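Local coordinates for protein putative TetR-family transcriptional regulator (Bordetella parapertussis 12822, PDB 3CCY) that probably binds regulatory DNA through an N-terminal helix-turn-helix and acts as a transcriptional repressor of the TetR family, at residues 35-40 against 49-54; 16-21 against 42-47; 64-69 against 114-119; 99-102 against 108-111; 174-177 against 181-184. All blocks are in the same frame, centred on the assembly; numbering follows the deposited sequence.

Interaction 1. Residues 35-40 against 49-54; sequences TSIGDI and SRLYHY
One methyl group, Leu51 CD2, makes all the close approaches of Leu51 to both isoleucines: it lies 3.6 Å from Ile37 CG2 and 3.6 Å from Ile40 CG2, two methyls that stand one helical turn apart. In both isoleucines CG1 sits beside the backbone N (chi1 -51° and -60°), which puts CG2 anti to N and brings equivalent branches to the same leucine carbon. Tyr52, next to Leu51 in the chain, reaches Ile37 as well. Its phenol oxygen OH comes to 3.5 Å from Ile37 CG2, and the ring approaches that methyl obliquely, with CZ 4.0 Å from Ile37 CG2. The isoleucine and tyrosine side chains meet at about a right angle. Residues 36-55 are the predicted helix-turn-helix, and the contact packs the start of its first helix, 37-43, against the 49-54 segment, where the recognition helix is expected in this family. The start of helix 37-43 is fixed by a capping box. Asp39 N donates to Ser36 OG over 3.2 Å, and Ser36 N returns a nearly straight bond of 2.9 Å (174°) to Asp39 OD2, meeting it from above the carboxylate plane. Ile15 and Ile19 of helix 15-29 touch Tyr54.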
# COMPACT_ATOMS: atom_id res chain seq x y z
N THR A 35 -3.30 0.25 -20.27
CA THR A 35 -3.03 1.42 -21.11
C THR A 35 -2.12 1.06 -22.29
O THR A 35 -1.01 0.57 -22.09
CB THR A 35 -2.36 2.56 -20.28
OG1 THR A 35 -3.12 2.82 -19.09
CG2 THR A 35 -2.20 3.84 -21.09
N SER A 36 -2.58 1.31 -23.51
CA SER A 36 -1.77 1.04 -24.69
C SER A 36 -1.10 2.32 -25.22
O SER A 36 -1.43 3.42 -24.80
CB SER A 36 -2.61 0.38 -25.79
OG SER A 36 -3.58 1.27 -26.30
N ILE A 37 -0.14 2.14 -26.13
CA ILE A 37 0.52 3.24 -26.83
C ILE A 37 -0.48 4.05 -27.66
O ILE A 37 -0.34 5.26 -27.79
CB ILE A 37 1.67 2.70 -27.73
CG1 ILE A 37 2.60 1.74 -26.87
CG2 ILE A 37 2.51 3.89 -28.38
CD1 ILE A 37 2.93 0.41 -27.75
N GLY A 38 -1.48 3.36 -28.22
CA GLY A 38 -2.56 4.00 -28.95
C GLY A 38 -3.38 4.92 -28.06
O GLY A 38 -3.69 6.05 -28.45
N ASP A 39 -3.72 4.43 -26.87
CA ASP A 39 -4.41 5.22 -25.83
C ASP A 39 -3.68 6.54 -25.53
O ASP A 39 -4.31 7.60 -25.44
CB ASP A 39 -4.53 4.41 -24.54
CG ASP A 39 -5.50 3.24 -24.65
OD1 ASP A 39 -6.44 3.32 -25.47
OD2 ASP A 39 -5.34 2.25 -23.91
N ILE A 40 -2.35 6.46 -25.37
CA ILE A 40 -1.50 7.64 -25.15
C ILE A 40 -1.50 8.58 -26.37
O ILE A 40 -1.65 9.83 -26.13
CB ILE A 40 -0.06 7.21 -24.75
CG1 ILE A 40 -0.08 6.35 -23.45
CG2 ILE A 40 0.87 8.47 -24.58
CD1 ILE A 40 1.16 5.38 -23.40
N SER A 49 2.44 7.70 -34.48
CA SER A 49 3.79 7.93 -35.02
C SER A 49 4.63 8.86 -34.10
O SER A 49 5.78 8.48 -33.77
CB SER A 49 3.71 8.53 -36.43
OG SER A 49 2.66 7.94 -37.19
N ARG A 50 3.99 10.04 -33.80
CA ARG A 50 4.71 11.13 -33.15
C ARG A 50 5.22 10.82 -31.73
O ARG A 50 6.06 11.54 -31.20
CB ARG A 50 3.86 12.40 -33.17
CG ARG A 50 3.52 12.89 -34.58
CD ARG A 50 3.10 14.36 -34.61
NE ARG A 50 4.19 15.26 -34.23
CZ ARG A 50 4.33 15.82 -33.03
NH1 ARG A 50 5.36 16.62 -32.78
NH2 ARG A 50 3.44 15.59 -32.07
N LEU A 51 4.71 9.75 -31.12
CA LEU A 51 5.20 9.30 -29.82
C LEU A 51 6.62 8.76 -29.89
O LEU A 51 7.43 8.98 -28.98
CB LEU A 51 4.30 8.22 -29.22
CG LEU A 51 3.32 8.64 -28.13
CD1 LEU A 51 2.20 9.50 -28.71
CD2 LEU A 51 2.76 7.40 -27.48
N TYR A 52 6.93 8.08 -30.98
CA TYR A 52 8.21 7.41 -31.13
C TYR A 52 9.32 8.34 -31.50
O TYR A 52 10.46 7.96 -31.52
CB TYR A 52 8.13 6.26 -32.12
CG TYR A 52 7.19 5.18 -31.71
CD1 TYR A 52 5.87 5.26 -31.98
CD2 TYR A 52 7.63 4.07 -31.04
CE1 TYR A 52 5.02 4.28 -31.61
CE2 TYR A 52 6.78 3.10 -30.66
CZ TYR A 52 5.49 3.21 -30.95
OH TYR A 52 4.64 2.24 -30.57
N HIS A 53 8.96 9.58 -31.77
CA HIS A 53 9.90 10.69 -31.96
C HIS A 53 10.61 11.02 -30.64
O HIS A 53 11.70 11.59 -30.64
CB HIS A 53 9.15 11.93 -32.50
CG HIS A 53 10.04 13.00 -33.04
ND1 HIS A 53 10.36 13.10 -34.38
CD2 HIS A 53 10.65 14.05 -32.43
CE1 HIS A 53 11.15 14.15 -34.57
NE2 HIS A 53 11.34 14.74 -33.40
N TYR A 54 9.98 10.64 -29.53
CA TYR A 54 10.51 10.92 -28.19
C TYR A 54 10.80 9.67 -27.38
O TYR A 54 11.67 9.69 -26.50
CB TYR A 54 9.56 11.84 -27.42
CG TYR A 54 9.07 13.02 -28.22
CD1 TYR A 54 9.84 14.18 -28.34
CD2 TYR A 54 7.85 12.98 -28.88
CE1 TYR A 54 9.40 15.27 -29.09
CE2 TYR A 54 7.39 14.06 -29.63
CZ TYR A 54 8.17 15.20 -29.73
OH TYR A 54 7.71 16.26 -30.48

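Interaction 2. Residues 16-21 against 42-47; sequences RDTIIE and RACECS
Cys44 points its thiol at the backbone of helix 15-29 rather than at the end of any side chain. In this TetR-type DNA-binding domain the residue follows directly on helix 37-43, at the turn of the predicted helix-turn-helix, so the contact sets that turn against the first helix of the bundle. The CA atoms of Ile19 and Cys44 are 6.6 Å apart, the shortest such spacing between the two segments. With SG beside the backbone N (chi1 -56°) and so anti to the carbonyl carbon, the cysteine directs sulfur at the backbone where Thr18 joins Ile19. Thr18 offers its carbonyl O, 4.1 Å from Cys44 SG, and its CG2 methyl is only loosely in touch. Ile19 presents its CA and the first carbon of its longer branch, while its CB points neither at nor away from the turn. Ile19 CG2 packs on Ile40, while CD1, at the end of the longer branch, meets Tyr54. The side chain of Arg22 touches Cys44, and its NE donates to Ala43 O. The sulfur's closest approach is to Ile19 CA, 3.8 Å from Cys44 SG; Ile19 CG1, at 4.2 Å, is the nearest side-chain atom.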
# COMPACT_ATOMS: atom_id res chain seq x y z
N ARG A 16 7.38 16.38 -25.03
CA ARG A 16 7.92 15.28 -24.22
C ARG A 16 7.12 15.07 -22.93
O ARG A 16 6.63 13.97 -22.68
CB ARG A 16 9.38 15.57 -23.85
CG ARG A 16 10.43 14.77 -24.60
CD ARG A 16 10.44 13.32 -24.14
NE ARG A 16 11.79 12.83 -23.85
CZ ARG A 16 12.23 12.53 -22.63
NH1 ARG A 16 11.43 12.64 -21.58
NH2 ARG A 16 13.47 12.09 -22.46
N ASP A 17 6.99 16.13 -22.14
CA ASP A 17 6.39 16.08 -20.82
C ASP A 17 4.88 15.92 -20.85
O ASP A 17 4.28 15.48 -19.88
CB ASP A 17 6.75 17.32 -19.99
CG ASP A 17 8.02 17.99 -20.48
OD1 ASP A 17 9.08 17.31 -20.59
OD2 ASP A 17 7.96 19.22 -20.76
N THR A 18 4.25 16.30 -21.97
CA THR A 18 2.82 16.09 -22.14
C THR A 18 2.53 14.59 -22.23
O THR A 18 1.61 14.08 -21.59
CB THR A 18 2.27 16.82 -23.38
OG1 THR A 18 2.82 18.14 -23.44
CG2 THR A 18 0.74 16.90 -23.33
N ILE A 19 3.33 13.88 -23.03
CA ILE A 19 3.26 12.43 -23.15
C ILE A 19 3.42 11.80 -21.77
O ILE A 19 2.56 11.05 -21.32
CB ILE A 19 4.33 11.87 -24.14
CG1 ILE A 19 4.15 12.51 -25.52
CG2 ILE A 19 4.25 10.35 -24.23
CD1 ILE A 19 5.43 12.64 -26.30
N ILE A 20 4.52 12.15 -21.09
CA ILE A 20 4.80 11.69 -19.74
C ILE A 20 3.66 12.01 -18.78
O ILE A 20 3.23 11.14 -18.02
CB ILE A 20 6.14 12.29 -19.21
CG1 ILE A 20 7.34 11.73 -19.98
CG2 ILE A 20 6.32 12.02 -17.71
CD1 ILE A 20 7.70 10.29 -19.63
N GLU A 21 3.17 13.25 -18.83
CA GLU A 21 2.07 13.74 -17.99
C GLU A 21 0.79 12.94 -18.23
O GLU A 21 0.13 12.50 -17.28
CB GLU A 21 1.81 15.23 -18.27
CG GLU A 21 0.98 15.98 -17.20
CD GLU A 21 0.87 17.50 -17.47
OE1 GLU A 21 0.64 18.26 -16.50
OE2 GLU A 21 1.02 17.93 -18.65
N ARG A 42 -3.67 9.19 -28.59
CA ARG A 42 -4.91 9.94 -28.69
C ARG A 42 -5.28 10.73 -27.42
O ARG A 42 -6.20 11.56 -27.46
CB ARG A 42 -6.06 9.03 -29.13
CG ARG A 42 -5.95 8.52 -30.58
CD ARG A 42 -6.83 7.29 -30.81
NE ARG A 42 -6.65 6.28 -29.75
CZ ARG A 42 -7.42 6.16 -28.67
NH1 ARG A 42 -8.46 6.97 -28.48
NH2 ARG A 42 -7.16 5.22 -27.77
N ALA A 43 -4.58 10.50 -26.31
CA ALA A 43 -4.76 11.33 -25.12
C ALA A 43 -4.05 12.67 -25.29
O ALA A 43 -4.49 13.69 -24.75
CB ALA A 43 -4.29 10.62 -23.86
N CYS A 44 -2.95 12.66 -26.05
CA CYS A 44 -2.24 13.89 -26.40
C CYS A 44 -2.84 14.44 -27.69
O CYS A 44 -2.23 15.27 -28.37
CB CYS A 44 -0.76 13.61 -26.59
SG CYS A 44 0.01 12.85 -25.13
N GLU A 45 -4.06 13.97 -27.99
CA GLU A 45 -4.75 14.25 -29.24
C GLU A 45 -3.74 14.23 -30.38
O GLU A 45 -3.49 15.25 -31.02
CB GLU A 45 -5.50 15.60 -29.16
CG GLU A 45 -6.66 15.60 -28.14
CD GLU A 45 -6.94 16.97 -27.54
OE1 GLU A 45 -6.82 17.11 -26.30
OE2 GLU A 45 -7.27 17.90 -28.31
N CYS A 46 -3.14 13.05 -30.59
CA CYS A 46 -2.05 12.88 -31.56
C CYS A 46 -2.04 11.52 -32.29
O CYS A 46 -2.80 10.56 -31.92
CB CYS A 46 -0.70 13.12 -30.86
SG CYS A 46 0.60 13.66 -31.99
N SER A 47 -1.18 11.45 -33.33
CA SER A 47 -1.00 10.19 -34.06
C SER A 47 0.00 9.30 -33.34
O SER A 47 0.90 9.79 -32.64
CB SER A 47 -0.53 10.47 -35.50
OG SER A 47 0.69 11.19 -35.51

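Interaction 3. Residues 64-69 against 114-119; sequences DMLTTH and TCLDAL
Leu66 CD1 rests against both Leu116 CD1 and Leu119 CD1, which also touch each other, in the turn that follows helix 87-115. Leu66 CD1 stands 4.2 Å from Leu116 CD1 and 4.3 Å from Leu119 CD1, so the three methyls form a small apolar cluster at ordinary van der Waals spacing. The backbones stay well apart, with 8.0 Å between the CA atoms of Leu66 and Leu116, and the gap is spanned by side chains alone. Leu66 and Leu119 aim their CB atoms at the opposing segment. Leu116 does not, and it reaches the cluster by its end, with CG anti to the backbone N (chi1 -168°). Residues 116-118 form a short 3-10 turn, which brings Leu119 back on the same side as Leu116.

Other residues pack on the leucines: Val111 of helix 87-115 on Leu66, Leu127 and Ile128 of helix 122-145 on Leu119 and Leu116. The solvent side differs. Asp117 and Thr114 are exposed, and neither takes part in the leucine cluster, although Asp117 O accepts a hydrogen bond from Arg124 NH1. Helix 58-81, which links the DNA-binding and C-terminal regions in TetR-family proteins, thus meets the 114-119 turn chiefly through leucine methyls. The 106 Å² buried between the segments, without a polar pair across them, is consistent with an association resting on dispersion and exclusion of water.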
# COMPACT_ATOMS: atom_id res chain seq x y z
N ASP A 64 11.35 6.29 -17.92
CA ASP A 64 11.66 7.71 -17.78
C ASP A 64 10.89 8.42 -16.66
O ASP A 64 11.50 9.09 -15.81
CB ASP A 64 11.50 8.42 -19.14
CG ASP A 64 11.78 9.92 -19.07
OD1 ASP A 64 12.83 10.34 -19.59
OD2 ASP A 64 10.95 10.67 -18.50
N MSE A 65 9.57 8.26 -16.59
CA MSE A 65 8.81 8.95 -15.53
C MSE A 65 9.15 8.44 -14.12
O MSE A 65 9.07 9.19 -13.15
CB MSE A 65 7.30 8.89 -15.75
CG MSE A 65 6.65 7.63 -15.25
SE MSE A 65 4.74 7.53 -15.49
CE MSE A 65 4.58 7.89 -17.37
N LEU A 66 9.48 7.16 -14.01
CA LEU A 66 9.87 6.60 -12.75
C LEU A 66 11.25 7.10 -12.34
O LEU A 66 11.50 7.41 -11.19
CB LEU A 66 9.84 5.07 -12.82
CG LEU A 66 8.43 4.47 -12.93
CD1 LEU A 66 8.45 2.99 -12.60
CD2 LEU A 66 7.44 5.20 -12.02
N THR A 67 12.14 7.19 -13.32
CA THR A 67 13.52 7.60 -13.06
C THR A 67 13.58 9.06 -12.61
O THR A 67 14.23 9.39 -11.60
CB THR A 67 14.41 7.37 -14.30
OG1 THR A 67 14.46 5.97 -14.58
CG2 THR A 67 15.82 7.86 -14.06
N THR A 68 12.90 9.94 -13.33
CA THR A 68 12.96 11.34 -12.99
C THR A 68 12.26 11.57 -11.65
O THR A 68 12.69 12.39 -10.86
CB THR A 68 12.40 12.27 -14.10
OG1 THR A 68 10.97 12.24 -14.10
CG2 THR A 68 12.96 11.87 -15.48
N HIS A 69 11.22 10.80 -11.37
CA HIS A 69 10.50 10.96 -10.13
C HIS A 69 11.29 10.53 -8.88
O HIS A 69 11.27 11.25 -7.86
CB HIS A 69 9.19 10.19 -10.18
CG HIS A 69 8.36 10.37 -8.95
ND1 HIS A 69 7.62 11.50 -8.73
CD2 HIS A 69 8.18 9.57 -7.88
CE1 HIS A 69 7.00 11.39 -7.57
NE2 HIS A 69 7.33 10.23 -7.03
N THR A 114 3.40 1.55 -7.60
CA THR A 114 2.45 0.59 -8.18
C THR A 114 2.91 -0.15 -9.44
O THR A 114 2.44 -1.26 -9.70
CB THR A 114 1.07 1.30 -8.45
OG1 THR A 114 0.26 1.23 -7.27
CG2 THR A 114 0.31 0.70 -9.64
N CYS A 115 3.81 0.45 -10.22
CA CYS A 115 4.06 -0.01 -11.60
C CYS A 115 5.47 -0.52 -11.90
O CYS A 115 5.76 -0.91 -13.03
CB CYS A 115 3.72 1.10 -12.59
SG CYS A 115 1.98 1.26 -12.99
N LEU A 116 6.34 -0.52 -10.89
CA LEU A 116 7.72 -0.94 -11.06
C LEU A 116 7.91 -2.31 -11.74
O LEU A 116 8.88 -2.51 -12.48
CB LEU A 116 8.45 -0.89 -9.71
CG LEU A 116 9.97 -1.03 -9.71
CD1 LEU A 116 10.62 -0.04 -10.65
CD2 LEU A 116 10.51 -0.86 -8.31
N ASP A 117 6.98 -3.25 -11.52
CA ASP A 117 7.12 -4.61 -12.07
C ASP A 117 6.93 -4.69 -13.58
O ASP A 117 7.44 -5.61 -14.23
CB ASP A 117 6.21 -5.62 -11.35
CG ASP A 117 4.75 -5.20 -11.32
OD1 ASP A 117 4.46 -4.07 -10.85
OD2 ASP A 117 3.89 -6.01 -11.74
N ALA A 118 6.22 -3.72 -14.15
CA ALA A 118 5.96 -3.68 -15.58
C ALA A 118 7.24 -3.56 -16.41
O ALA A 118 7.24 -3.80 -17.61
CB ALA A 118 5.00 -2.55 -15.92
N LEU A 119 8.34 -3.20 -15.74
CA LEU A 119 9.64 -3.05 -16.38
C LEU A 119 10.39 -4.39 -16.51
O LEU A 119 10.00 -5.37 -15.86
CB LEU A 119 10.48 -2.03 -15.61
CG LEU A 119 10.01 -0.58 -15.75
CD1 LEU A 119 10.87 0.35 -14.93
CD2 LEU A 119 9.99 -0.14 -17.23

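Interaction 4. Residues 99-102 against 108-111; sequences LEIY and RHVV
The aromatic interaction comes first: Tyr102 and His109 form a T-shaped (edge-to-face) pair, the edge of the tyrosine directed at the face of the histidine. Their ring centroids are 5.8 Å apart and the planes stand at 79°. The closest atoms are Tyr102 CD1 and His109 ND1, 4.0 Å from each other, and ND1 lies in the plane of the tyrosine ring at its rim. Both residues hold CG anti to the backbone N (chi1 -178° for Tyr102 and -159° for His109), and the two side chains cross nearly at right angles. Tyr102 CA lies over a face of the imidazole.

The aliphatic contact is made at the imidazole's edge. Ile101 CG2 sits near the ring plane, 4.1 Å from His109 CD2, so His109 is met by one neighbour at its rim and by the next at its face. Ile101 also packs on His69 and Leu73 of helix 58-81.

Polar bonding belongs to the far end of the tyrosine. Tyr102 OH is hydrogen-bonded to Tyr174 O and to Arg106 NE, which ties the ring's outer end to the loop before helix 182-195 and to its own helix.

The CA atoms of Tyr102 and His109 are only 6.3 Å apart although they are seven positions apart in sequence, less than the roughly 10 Å of two straight helical turns. The shortening points to a local kink in helix 87-115, in the C-terminal, tetracyclin repressor-like domain.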
# COMPACT_ATOMS: atom_id res chain seq x y z
N LEU A 99 4.81 13.90 1.52
CA LEU A 99 3.40 14.22 1.34
C LEU A 99 3.17 15.41 0.45
O LEU A 99 2.15 15.50 -0.23
CB LEU A 99 2.68 14.35 2.70
CG LEU A 99 2.58 13.02 3.46
CD1 LEU A 99 1.84 13.24 4.75
CD2 LEU A 99 1.88 11.91 2.64
N GLU A 100 4.14 16.33 0.41
CA GLU A 100 4.09 17.43 -0.53
C GLU A 100 4.14 16.90 -1.99
O GLU A 100 3.38 17.35 -2.87
CB GLU A 100 5.23 18.42 -0.23
CG GLU A 100 5.37 19.56 -1.23
CD GLU A 100 6.81 19.99 -1.44
OE1 GLU A 100 7.58 20.19 -0.46
OE2 GLU A 100 7.19 20.15 -2.62
N ILE A 101 5.07 15.97 -2.23
CA ILE A 101 5.24 15.34 -3.53
C ILE A 101 3.97 14.57 -3.98
O ILE A 101 3.59 14.61 -5.16
CB ILE A 101 6.57 14.57 -3.57
CG1 ILE A 101 7.71 15.61 -3.47
CG2 ILE A 101 6.69 13.70 -4.82
CD1 ILE A 101 9.12 15.03 -3.42
N TYR A 102 3.25 13.96 -3.03
CA TYR A 102 1.87 13.47 -3.27
C TYR A 102 0.83 14.55 -3.67
O TYR A 102 0.10 14.42 -4.67
CB TYR A 102 1.40 12.72 -2.03
CG TYR A 102 0.02 12.14 -2.16
CD1 TYR A 102 -0.18 10.91 -2.83
CD2 TYR A 102 -1.09 12.80 -1.61
CE1 TYR A 102 -1.45 10.36 -2.95
CE2 TYR A 102 -2.35 12.25 -1.72
CZ TYR A 102 -2.53 11.03 -2.40
OH TYR A 102 -3.78 10.52 -2.52
N ARG A 108 2.41 10.41 -10.80
CA ARG A 108 3.76 9.84 -10.90
C ARG A 108 4.12 9.10 -9.60
O ARG A 108 4.77 8.07 -9.63
CB ARG A 108 4.81 10.92 -11.24
CG ARG A 108 4.86 11.37 -12.74
CD ARG A 108 5.92 12.46 -12.90
NE ARG A 108 5.97 13.16 -14.20
CZ ARG A 108 5.04 14.01 -14.66
NH1 ARG A 108 5.19 14.59 -15.84
NH2 ARG A 108 3.94 14.26 -13.97
N HIS A 109 3.63 9.60 -8.46
CA HIS A 109 3.80 8.95 -7.15
C HIS A 109 3.12 7.56 -7.13
O HIS A 109 3.75 6.54 -6.87
CB HIS A 109 3.19 9.86 -6.08
CG HIS A 109 3.68 9.63 -4.68
ND1 HIS A 109 3.05 8.77 -3.80
CD2 HIS A 109 4.72 10.18 -4.00
CE1 HIS A 109 3.69 8.80 -2.64
NE2 HIS A 109 4.70 9.65 -2.73
N VAL A 110 1.82 7.54 -7.43
CA VAL A 110 1.09 6.27 -7.53
C VAL A 110 1.83 5.29 -8.46
O VAL A 110 2.04 4.13 -8.10
CB VAL A 110 -0.38 6.48 -8.00
CG1 VAL A 110 -1.09 5.13 -8.24
CG2 VAL A 110 -1.16 7.32 -7.01
N VAL A 111 2.26 5.78 -9.63
CA VAL A 111 2.97 4.93 -10.62
C VAL A 111 4.29 4.33 -10.03
O VAL A 111 4.60 3.16 -10.28
CB VAL A 111 3.16 5.64 -12.01
CG1 VAL A 111 4.03 4.82 -12.94
CG2 VAL A 111 1.82 5.87 -12.70

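Interaction 5. Residues 174-177 against 181-184; sequences YKAD and SPDA
The backbone of 174-177 runs without regular secondary structure and comes to 6.0 Å from the start of helix 182-195, measured between the CA atoms of Ala176 and Pro182. In the other segment Ser181 is the N-cap: its OG accepts from Ala184 N over 3.0 Å at 168°, and Pro182 takes the first position of the helix, where a missing amide hydrogen costs no helical bond.

Tyr174 places its phenol end at the Ser181-Pro182 peptide. Its OH lies 3.0 Å from Pro182 N and 3.1 Å from Ser181 C, with both peptide atoms at the ring edge and near its plane. The proline nitrogen has no hydrogen to share, so the closeness is packing. The polar partner of the hydroxyl is Val180 O, with which Tyr174 OH forms a hydrogen bond. With CG anti to the backbone N (chi1 173°), the ring extends toward the helix start, and Ala176 N rests over one of its faces near the rim.

A smaller apolar touch supplements this, Ala176 CB meeting Pro182 CG at 4.0 Å. Separately, the carbonyl Ala176 O makes a van der Waals contact with Pro182 CD at 3.6 Å. Ala103 of helix 87-115 lies against both Ala176 and Pro182.

Together these contacts bring the two ends of the short loop before helix 182-195 together, with Ser181 as N-cap and Pro182 at the first helical position, within the all-helical C-terminal domain of the TetR fold.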
# COMPACT_ATOMS: atom_id res chain seq x y z
N TYR A 174 -6.36 9.06 0.88
CA TYR A 174 -6.14 10.48 1.25
C TYR A 174 -6.29 11.43 0.08
O TYR A 174 -5.73 11.20 -1.00
CB TYR A 174 -4.77 10.66 1.90
CG TYR A 174 -4.42 12.10 2.14
CD1 TYR A 174 -5.09 12.84 3.11
CD2 TYR A 174 -3.40 12.73 1.39
CE1 TYR A 174 -4.79 14.19 3.35
CE2 TYR A 174 -3.10 14.08 1.58
CZ TYR A 174 -3.79 14.80 2.58
OH TYR A 174 -3.49 16.11 2.79
N LYS A 175 -7.07 12.49 0.28
CA LYS A 175 -7.23 13.54 -0.74
C LYS A 175 -6.55 14.83 -0.26
O LYS A 175 -6.94 15.42 0.75
CB LYS A 175 -8.70 13.75 -1.07
CG LYS A 175 -9.40 12.63 -1.93
CD LYS A 175 -8.93 11.17 -1.69
CE LYS A 175 -10.00 10.11 -2.14
NZ LYS A 175 -9.50 8.67 -2.21
N ALA A 176 -5.50 15.25 -0.98
CA ALA A 176 -4.68 16.36 -0.58
C ALA A 176 -5.38 17.75 -0.58
O ALA A 176 -4.82 18.73 -0.02
CB ALA A 176 -3.40 16.41 -1.43
N ASP A 177 -6.54 17.84 -1.23
CA ASP A 177 -7.31 19.11 -1.27
C ASP A 177 -8.46 19.12 -0.26
O ASP A 177 -9.35 19.97 -0.32
CB ASP A 177 -7.82 19.40 -2.69
CG ASP A 177 -8.84 18.39 -3.18
OD1 ASP A 177 -9.14 17.39 -2.49
OD2 ASP A 177 -9.37 18.61 -4.29
N SER A 181 -4.65 19.06 5.47
CA SER A 181 -3.64 19.46 4.49
C SER A 181 -2.48 18.48 4.49
O SER A 181 -2.29 17.76 5.47
CB SER A 181 -3.11 20.86 4.81
OG SER A 181 -2.28 20.80 5.96
N PRO A 182 -1.71 18.42 3.39
CA PRO A 182 -0.47 17.61 3.44
C PRO A 182 0.42 17.86 4.66
O PRO A 182 0.86 16.87 5.29
CB PRO A 182 0.23 17.92 2.10
CG PRO A 182 -0.93 18.13 1.17
CD PRO A 182 -1.91 18.99 2.04
N ASP A 183 0.63 19.12 5.05
CA ASP A 183 1.44 19.42 6.25
C ASP A 183 0.79 18.92 7.54
O ASP A 183 1.46 18.36 8.38
CB ASP A 183 1.76 20.92 6.41
CG ASP A 183 3.16 21.27 5.97
OD1 ASP A 183 3.78 20.56 5.10
OD2 ASP A 183 3.64 22.30 6.51
N ALA A 184 -0.51 19.15 7.71
CA ALA A 184 -1.28 18.60 8.85
C ALA A 184 -1.18 17.06 8.90
O ALA A 184 -0.96 16.47 9.97
CB ALA A 184 -2.76 19.08 8.79

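Interactions 1 and 2 share helix 37-43 and their segments cross along the chain; their centres are 7 Å apart and they touch through Tyr54 and Ile19, so they form one packed unit of the predicted DNA-binding region. Interaction 3 follows, with its centre about 17 Å from that of interaction 1, and joins helix 58-81 to the end of helix 87-115. Interaction 4 is nested inside the loop closed by interaction 3, on helix 87-115, their centres 12 Å apart. Interaction 5 comes last, its centre also 12 Å from that of interaction 4 and 33 Å from that of interaction 1. The series thus runs from the head into the C-terminal domain, with Arg108 packing on Ile20 as one physical link between the two.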